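Local coordinates for NRPS (Penicillium fellutanum, PDB 6NKI), which belongs to a nonribosomal peptide synthetase as a Rossmann-type domain of the male sterility protein family and holds a bound NADPH, at residues A[260-265]-A[321-326]; A[255-260]-A[404-409]. All coordinates share one frame; numbering follows the deposited sequence.

Contact 1 (A[260-265]-A[321-326]); sequences CSYNSD and DFWKAI
The backbones of Tyr262 and Trp323 pass with their CA atoms 8.4 Å apart, the nearest such pair between 260-265 and 321-326, which lie on strand 261-263 and helix 319-330. This is strand-on-helix packing, mediated by an aromatic stack, at the edge of a Rossmann-family protein. Both residues direct their CB atoms across the gap, and wide flat rings suit it because they bridge two backbones that stand well apart. Tyr262 meets the indole at two places on one face. Its ring stacks face to face on the five-membered ring, with centroids 4.5 Å apart and planes inclined at 29°, and Tyr262 CD2 comes to 3.8 Å from Trp323 CD1. Meanwhile Tyr262 CB sits almost exactly over the six-membered ring, 3.9 Å from its centroid and 5° off the normal, a CH-pi contact. A chi1 of 70°, with Tyr262 CG between the backbone N and the carbonyl carbon, lets the ring lie beside its own CB along the same indole. The opposite face of the indole carries Phe322 CE2, over the centre of the ring system, so the tryptophan is sandwiched between a strand residue and its helix neighbour. Phe322 in turn reaches Leu249 and Val253 of helix 248-259.

Past the tyrosine, Asn263 turns the end of its side chain away from the helix and shapes the chain where the strand ends. Asn263 OD1 accepts a nearly straight hydrogen bond from Asp265 N at 3.1 Å, forming an Asx turn, while Asn263 ND2 donates to Gly371 O. Asparagine suits the site because its amide both accepts and donates. Its backbone lies nearer the tryptophan, with Asn263 O 3.7 Å from Trp323 NE1.

Contact 2 (A[255-260]-A[404-409]); sequences TAMTTC and EYLASL
The flat group that Met257 meets here is the peptide joining Leu406 to Ala407: Met257 CE stands almost straight above its plane at the nitrogen, 4.1 Å from Ala407 N. The motif is helix-on-helix packing, helix 248-259 against helix 389-410, the last one modelled, and it is narrow, resting essentially on one long side chain. Met257 and Ala407 have the nearest CA atoms, 8.6 Å apart. Methionine suits this gap because its unbranched chain can bend to the surface it finds: a chi3 of 63° folds CE round so that sulfur and methyl both meet the opposite helix. Met257 SD lies 4.1 Å from Leu406 CB, and the two side chains cross at about a right angle. Leu406 thus touches with the root of its side chain, not its branched end, and the small Ala407 lets the methyl settle beside the backbone. Leu330 of helix 319-330 packs on both Met257 and Ala407, making this a three-helix junction.

Helix 248-259 also binds a hydroxyl to one of its own carbonyls, as threonine allows by carrying OG1 on the carbon next to the backbone. Thr258 OG1 donates to Thr255 O at 2.9 Å, reaching it from the same face of the carbonyl plane as Thr259 N.

In the fold
The centres of contacts 1 and 2 lie 12 Å apart, each about 24 Å from the centre of the chain and on the same side of it. They share Cys260, which leaves helical geometry with positive phi where helix 248-259 gives way to strand 261-263. Along the chain, 255-260 runs into 260-265, then come 321-326 and finally 404-409, so contact 2 spans contact 1. Ala256 joins them directly: its CB lies 4.1 Å from Trp323 CH2. Helix 319-330 puts Phe322 on Val253 of helix 248-259 and Val399 of helix 389-410, so the three cluster, with paired strands 261-263 and 335-337 alongside. Neither contact touches the bound NADPH, about 14 Å from the Trp323 side chain and 12 Å from that of Leu406.

Contact 1 (A[260-265]-A[321-326])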
loop_
_atom_site.group_PDB
_atom_site.type_symbol
_atom_site.label_atom_id
_atom_site.label_comp_id
_atom_site.label_asym_id
_atom_site.label_seq_id
_atom_site.Cartn_x
_atom_site.Cartn_y
_atom_site.Cartn_z
ATOM N N CYS A 260 16.548 -13.602 22.711
ATOM C CA CYS A 260 15.410 -13.111 23.497
ATOM C C CYS A 260 15.632 -11.677 23.975
ATOM O O CYS A 260 15.059 -11.246 24.984
ATOM C CB CYS A 260 15.099 -14.040 24.679
ATOM S SG CYS A 260 14.531 -15.712 24.219
ATOM N N SER A 261 16.475 -10.937 23.253
ATOM C CA SER A 261 16.658 -9.510 23.473
ATOM C C SER A 261 16.897 -8.825 22.128
ATOM O O SER A 261 17.004 -9.475 21.079
ATOM C CB SER A 261 17.800 -9.243 24.452
ATOM O OG SER A 261 19.058 -9.571 23.903
ATOM N N TYR A 262 16.972 -7.497 22.166
ATOM C CA TYR A 262 17.188 -6.708 20.963
ATOM C C TYR A 262 17.823 -5.383 21.365
ATOM O O TYR A 262 17.889 -5.036 22.546
ATOM C CB TYR A 262 15.875 -6.480 20.201
ATOM C CG TYR A 262 14.923 -5.553 20.919
ATOM C CD1 TYR A 262 14.029 -6.032 21.870
ATOM C CD2 TYR A 262 14.919 -4.188 20.651
ATOM C CE1 TYR A 262 13.159 -5.170 22.536
ATOM C CE2 TYR A 262 14.060 -3.328 21.310
ATOM C CZ TYR A 262 13.182 -3.819 22.246
ATOM O OH TYR A 262 12.328 -2.945 22.874
ATOM N N ASN A 263 18.292 -4.646 20.362
ATOM C CA ASN A 263 18.848 -3.318 20.584
ATOM C C ASN A 263 17.725 -2.289 20.625
ATOM O O ASN A 263 16.997 -2.109 19.640
ATOM C CB ASN A 263 19.848 -2.978 19.487
ATOM C CG ASN A 263 20.514 -1.643 19.704
ATOM O OD1 ASN A 263 20.272 -0.956 20.695
ATOM N ND2 ASN A 263 21.344 -1.249 18.750
ATOM N N SER A 264 17.598 -1.600 21.758
ATOM C CA SER A 264 16.513 -0.653 21.985
ATOM C C SER A 264 16.987 0.792 22.076
ATOM O O SER A 264 16.178 1.677 22.390
ATOM C CB SER A 264 15.754 -1.014 23.265
ATOM O OG SER A 264 14.762 -0.039 23.544
ATOM N N ASP A 265 18.267 1.061 21.819
ATOM C CA ASP A 265 18.788 2.411 21.995
ATOM C C ASP A 265 18.587 3.289 20.773
ATOM O O ASP A 265 19.027 4.442 20.777
ATOM C CB ASP A 265 20.272 2.367 22.368
ATOM C CG ASP A 265 20.501 1.826 23.767
ATOM O OD1 ASP A 265 19.568 1.941 24.597
ATOM O OD2 ASP A 265 21.605 1.304 24.037
ATOM N N ASP A 321 8.635 1.238 16.502
ATOM C CA ASP A 321 7.441 0.701 15.866
ATOM C C ASP A 321 7.738 -0.644 15.210
ATOM O O ASP A 321 6.916 -1.571 15.256
ATOM C CB ASP A 321 6.927 1.723 14.848
ATOM C CG ASP A 321 5.481 1.487 14.435
ATOM O OD1 ASP A 321 4.837 0.522 14.915
ATOM O OD2 ASP A 321 4.984 2.295 13.626
ATOM N N PHE A 322 8.920 -0.765 14.597
ATOM C CA PHE A 322 9.328 -2.021 13.971
ATOM C C PHE A 322 9.371 -3.165 14.992
ATOM O O PHE A 322 8.705 -4.197 14.820
ATOM C CB PHE A 322 10.683 -1.822 13.255
ATOM C CG PHE A 322 11.381 -3.117 12.878
ATOM C CD1 PHE A 322 10.918 -3.895 11.829
ATOM C CD2 PHE A 322 12.483 -3.569 13.618
ATOM C CE1 PHE A 322 11.538 -5.095 11.502
ATOM C CE2 PHE A 322 13.095 -4.764 13.313
ATOM C CZ PHE A 322 12.618 -5.528 12.230
ATOM N N TRP A 323 10.114 -2.988 16.086
ATOM C CA TRP A 323 10.258 -4.092 17.033
ATOM C C TRP A 323 8.956 -4.448 17.746
ATOM O O TRP A 323 8.724 -5.632 18.024
ATOM C CB TRP A 323 11.325 -3.795 18.072
ATOM C CG TRP A 323 12.716 -3.853 17.571
ATOM C CD1 TRP A 323 13.571 -2.807 17.396
ATOM C CD2 TRP A 323 13.412 -5.018 17.144
ATOM N NE1 TRP A 323 14.779 -3.257 16.923
ATOM C CE2 TRP A 323 14.703 -4.615 16.756
ATOM C CE3 TRP A 323 13.076 -6.369 17.064
ATOM C CZ2 TRP A 323 15.657 -5.515 16.315
ATOM C CZ3 TRP A 323 14.024 -7.260 16.613
ATOM C CH2 TRP A 323 15.292 -6.829 16.244
ATOM N N LYS A 324 8.091 -3.470 18.056
ATOM C CA LYS A 324 6.859 -3.888 18.706
ATOM C C LYS A 324 6.004 -4.707 17.767
ATOM O O LYS A 324 5.152 -5.469 18.235
ATOM C CB LYS A 324 6.071 -2.709 19.298
ATOM C CG LYS A 324 5.631 -1.598 18.387
ATOM C CD LYS A 324 4.667 -0.641 19.134
ATOM C CE LYS A 324 5.322 0.261 20.203
ATOM N NZ LYS A 324 6.175 1.369 19.671
ATOM N N ALA A 325 6.259 -4.607 16.456
ATOM C CA ALA A 325 5.559 -5.417 15.472
ATOM C C ALA A 325 6.155 -6.813 15.386
ATOM O O ALA A 325 5.416 -7.799 15.296
ATOM C CB ALA A 325 5.593 -4.715 14.118
ATOM N N ILE A 326 7.492 -6.904 15.390
ATOM C CA ILE A 326 8.176 -8.188 15.572
ATOM C C ILE A 326 7.580 -8.941 16.766
ATOM O O ILE A 326 7.088 -10.071 16.642
ATOM C CB ILE A 326 9.695 -7.964 15.748
ATOM C CG1 ILE A 326 10.385 -7.398 14.469
ATOM C CG2 ILE A 326 10.371 -9.215 16.326
ATOM C CD1 ILE A 326 10.414 -8.351 13.227
#

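Contact 2 (A[255-260]-A[404-409])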
loop_
_atom_site.group_PDB
_atom_site.type_symbol
_atom_site.label_atom_id
_atom_site.label_comp_id
_atom_site.label_asym_id
_atom_site.label_seq_id
_atom_site.Cartn_x
_atom_site.Cartn_y
_atom_site.Cartn_z
ATOM N N THR A 255 18.260 -13.906 15.096
ATOM C CA THR A 255 19.157 -14.095 16.228
ATOM C C THR A 255 18.658 -13.345 17.451
ATOM O O THR A 255 18.987 -13.716 18.588
ATOM C CB THR A 255 20.585 -13.641 15.887
ATOM O OG1 THR A 255 20.649 -12.213 15.810
ATOM C CG2 THR A 255 21.022 -14.224 14.541
ATOM N N ALA A 256 17.870 -12.291 17.231
ATOM C CA ALA A 256 17.202 -11.634 18.345
ATOM C C ALA A 256 16.190 -12.571 18.986
ATOM O O ALA A 256 15.953 -12.500 20.198
ATOM C CB ALA A 256 16.539 -10.345 17.866
ATOM N N MET A 257 15.613 -13.470 18.186
ATOM C CA MET A 257 14.709 -14.495 18.698
ATOM C C MET A 257 15.415 -15.468 19.640
ATOM O O MET A 257 14.863 -15.844 20.680
ATOM C CB MET A 257 14.103 -15.250 17.522
ATOM C CG MET A 257 13.103 -14.433 16.730
ATOM S SD MET A 257 12.676 -15.140 15.137
ATOM C CE MET A 257 11.895 -16.687 15.646
ATOM N N THR A 258 16.621 -15.911 19.278
ATOM C CA THR A 258 17.343 -16.887 20.083
ATOM C C THR A 258 17.989 -16.239 21.293
ATOM O O THR A 258 18.117 -16.878 22.338
ATOM C CB THR A 258 18.409 -17.574 19.236
ATOM O OG1 THR A 258 19.376 -16.602 18.818
ATOM C CG2 THR A 258 17.773 -18.223 17.995
ATOM N N THR A 259 18.384 -14.977 21.155
ATOM C CA THR A 259 18.894 -14.171 22.251
ATOM C C THR A 259 17.792 -13.686 23.192
ATOM O O THR A 259 18.071 -13.405 24.366
ATOM C CB THR A 259 19.689 -12.996 21.661
ATOM O OG1 THR A 259 20.870 -13.502 21.024
ATOM C CG2 THR A 259 20.093 -12.010 22.698
ATOM N N CYS A 260 16.548 -13.602 22.711
ATOM C CA CYS A 260 15.410 -13.111 23.497
ATOM C C CYS A 260 15.632 -11.677 23.975
ATOM O O CYS A 260 15.059 -11.246 24.984
ATOM C CB CYS A 260 15.099 -14.040 24.679
ATOM S SG CYS A 260 14.531 -15.712 24.219
ATOM N N GLU A 404 5.506 -13.476 12.512
ATOM C CA GLU A 404 4.636 -14.609 12.814
ATOM C C GLU A 404 4.978 -15.835 11.970
ATOM O O GLU A 404 4.689 -16.965 12.377
ATOM C CB GLU A 404 3.176 -14.206 12.607
ATOM C CG GLU A 404 2.171 -15.337 12.829
ATOM C CD GLU A 404 0.715 -14.884 12.797
ATOM O OE1 GLU A 404 0.454 -13.678 12.597
ATOM O OE2 GLU A 404 -0.172 -15.748 12.986
ATOM N N TYR A 405 5.582 -15.641 10.797
ATOM C CA TYR A 405 6.016 -16.782 9.997
ATOM C C TYR A 405 7.225 -17.461 10.623
ATOM O O TYR A 405 7.230 -18.679 10.833
ATOM C CB TYR A 405 6.354 -16.355 8.570
ATOM C CG TYR A 405 7.029 -17.459 7.783
ATOM C CD1 TYR A 405 6.305 -18.530 7.289
ATOM C CD2 TYR A 405 8.400 -17.440 7.558
ATOM C CE1 TYR A 405 6.918 -19.544 6.579
ATOM C CE2 TYR A 405 9.023 -18.449 6.848
ATOM C CZ TYR A 405 8.277 -19.501 6.360
ATOM O OH TYR A 405 8.882 -20.518 5.648
ATOM N N LEU A 406 8.286 -16.690 10.870
ATOM C CA LEU A 406 9.467 -17.254 11.503
ATOM C C LEU A 406 9.085 -17.978 12.789
ATOM O O LEU A 406 9.426 -19.152 12.985
ATOM C CB LEU A 406 10.500 -16.152 11.763
ATOM C CG LEU A 406 11.112 -15.533 10.492
ATOM C CD1 LEU A 406 12.043 -14.365 10.815
ATOM C CD2 LEU A 406 11.834 -16.578 9.652
ATOM N N ALA A 407 8.314 -17.312 13.651
ATOM C CA ALA A 407 7.826 -17.958 14.866
ATOM C C ALA A 407 7.071 -19.254 14.572
ATOM O O ALA A 407 7.018 -20.141 15.431
ATOM C CB ALA A 407 6.944 -16.989 15.654
ATOM N N SER A 408 6.484 -19.386 13.375
ATOM C CA SER A 408 5.826 -20.640 13.009
ATOM C C SER A 408 6.830 -21.781 12.977
ATOM O O SER A 408 6.568 -22.871 13.495
ATOM C CB SER A 408 5.140 -20.517 11.644
ATOM O OG SER A 408 4.181 -19.476 11.637
ATOM N N LEU A 409 7.986 -21.545 12.362
ATOM C CA LEU A 409 9.013 -22.562 12.215
ATOM C C LEU A 409 10.088 -22.477 13.297
ATOM O O LEU A 409 10.992 -23.321 13.321
ATOM C CB LEU A 409 9.637 -22.468 10.811
ATOM C CG LEU A 409 10.311 -21.174 10.332
ATOM C CD1 LEU A 409 11.785 -21.056 10.778
ATOM C CD2 LEU A 409 10.218 -21.073 8.825
#